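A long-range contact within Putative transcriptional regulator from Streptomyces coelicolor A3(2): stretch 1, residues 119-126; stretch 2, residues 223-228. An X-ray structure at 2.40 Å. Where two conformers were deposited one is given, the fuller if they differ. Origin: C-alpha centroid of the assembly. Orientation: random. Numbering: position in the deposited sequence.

Stretch 1 (119-126) AEIAAALG
Stretch 2 (223-228) RAVEFG

No direct hydrogen bond joins the two stretches; a single water bridges their backbones, donating to L125 O at 3.3 Å from its oxygen and accepting from A224 N at 2.7 Å. Most of the direct contact is apolar packing of a helix end against a strand; the two stretches together bury 312 Å². Helix 119-125 (phi/psi near -65/-45, relaxing to -89/-13 at L125) and strand 224-228 (extended: A224 -63/141, E226 -165/137, F227 -127/128, G228 -123/144; except V225, -126/-18) run at 139° between their N-to-C directions, with axes 8.6 Å apart at closest approach. Register is set by the CA atoms of L125 and A224 at 5.0 Å and those of A124 and F227 at 6.6 Å. The CA-to-CB bond of F227 (chi1 175°, t; chi2 62°) points toward the helix, and its ring offers a face to A124, whose CB lies 3.6 Å from the ring centroid, 19° off the normal, in a CH-pi contact; A124 CB to F227 CD1 is 3.4 Å. At the ring edge, E120 (t, t) extends OE2 to 4.3 Å from F227 CZ. L125, off-rotamer (chi1 -115°, chi2 21°), brings CD1 to 3.7 Å from F227 CB and 3.9 Å from A224 CB, so one methyl touches both residues. A224 CB also meets L125 O at 3.5 Å. The CA-to-CB bonds of V225 and E226 point away. G126, at phi/psi 66/45, leaves the helix; its N donates a weak bond to A122 O (2.7 Å).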

# COMPACT_ATOMS: atom_id res chain seq x y z
N ALA A 119 2.00 16.32 19.27
CA ALA A 119 3.25 15.59 19.39
C ALA A 119 3.52 14.78 18.14
O ALA A 119 4.65 14.72 17.67
CB ALA A 119 3.25 14.71 20.62
N GLU A 120 2.46 14.15 17.59
CA GLU A 120 2.55 13.35 16.38
C GLU A 120 3.01 14.19 15.19
O GLU A 120 3.89 13.79 14.42
CB GLU A 120 1.20 12.68 16.07
CG GLU A 120 1.12 12.02 14.69
CD GLU A 120 -0.07 11.08 14.53
OE1 GLU A 120 -0.82 10.92 15.52
OE2 GLU A 120 -0.25 10.51 13.43
N ILE A 121 2.41 15.36 15.04
CA ILE A 121 2.75 16.25 13.94
C ILE A 121 4.17 16.80 14.11
O ILE A 121 4.91 16.91 13.14
CB ILE A 121 1.74 17.40 13.75
CG1 ILE A 121 0.38 16.86 13.34
CG2 ILE A 121 2.24 18.40 12.71
CD1 ILE A 121 -0.75 17.84 13.61
N ALA A 122 4.53 17.14 15.34
CA ALA A 122 5.86 17.69 15.63
C ALA A 122 6.92 16.64 15.30
O ALA A 122 7.91 16.90 14.59
CB ALA A 122 5.95 18.09 17.08
N ALA A 123 6.70 15.44 15.81
CA ALA A 123 7.52 14.28 15.46
C ALA A 123 7.70 14.09 13.95
O ALA A 123 8.83 13.95 13.48
CB ALA A 123 6.94 13.01 16.10
N ALA A 124 6.60 14.08 13.19
CA ALA A 124 6.70 13.85 11.74
C ALA A 124 7.53 14.94 11.08
O ALA A 124 8.44 14.66 10.31
CB ALA A 124 5.31 13.73 11.08
N LEU A 125 7.26 16.19 11.43
CA LEU A 125 7.82 17.33 10.71
C LEU A 125 9.16 17.80 11.27
O LEU A 125 9.86 18.60 10.64
CB LEU A 125 6.79 18.48 10.73
CG LEU A 125 6.07 19.07 9.51
CD1 LEU A 125 6.01 18.17 8.29
CD2 LEU A 125 4.68 19.43 9.92
N GLY A 126 9.52 17.32 12.47
CA GLY A 126 10.72 17.81 13.12
C GLY A 126 10.61 19.27 13.53
O GLY A 126 11.51 20.07 13.27
N ARG A 223 15.19 17.73 5.47
CA ARG A 223 14.17 18.29 6.35
C ARG A 223 12.77 17.93 5.86
O ARG A 223 12.50 17.93 4.66
CB ARG A 223 14.30 19.81 6.45
CG ARG A 223 15.62 20.28 7.06
CD ARG A 223 15.62 21.77 7.38
NE ARG A 223 16.95 22.35 7.22
CZ ARG A 223 17.39 22.94 6.11
NH1 ARG A 223 16.59 23.05 5.06
NH2 ARG A 223 18.63 23.43 6.06
N ALA A 224 11.88 17.62 6.80
CA ALA A 224 10.49 17.37 6.43
C ALA A 224 9.91 18.64 5.84
O ALA A 224 10.18 19.74 6.29
CB ALA A 224 9.66 16.89 7.60
N VAL A 225 9.11 18.46 4.81
CA VAL A 225 8.64 19.59 4.05
C VAL A 225 7.10 19.47 4.04
O VAL A 225 6.37 20.44 3.84
CB VAL A 225 9.39 19.58 2.66
CG1 VAL A 225 8.56 19.00 1.52
CG2 VAL A 225 9.95 20.92 2.33
N GLU A 226 6.63 18.26 4.34
CA GLU A 226 5.22 17.95 4.24
C GLU A 226 4.93 16.64 4.98
O GLU A 226 5.69 15.67 4.90
CB GLU A 226 4.82 17.83 2.75
CG GLU A 226 3.35 17.48 2.51
CD GLU A 226 3.06 15.97 2.52
OE1 GLU A 226 3.97 15.16 2.21
OE2 GLU A 226 1.92 15.58 2.83
N PHE A 227 3.83 16.62 5.73
CA PHE A 227 3.32 15.41 6.34
C PHE A 227 1.85 15.23 5.97
O PHE A 227 1.03 16.13 6.16
CB PHE A 227 3.42 15.50 7.85
CG PHE A 227 2.80 14.34 8.57
CD1 PHE A 227 3.29 13.05 8.39
CD2 PHE A 227 1.73 14.52 9.44
CE1 PHE A 227 2.74 11.96 9.06
CE2 PHE A 227 1.16 13.43 10.12
CZ PHE A 227 1.68 12.15 9.94
N GLY A 228 1.51 14.06 5.46
CA GLY A 228 0.15 13.82 5.03
C GLY A 228 -0.44 12.62 5.74
O GLY A 228 0.23 11.63 6.02
O HOH W 1 12.67 17.62 9.33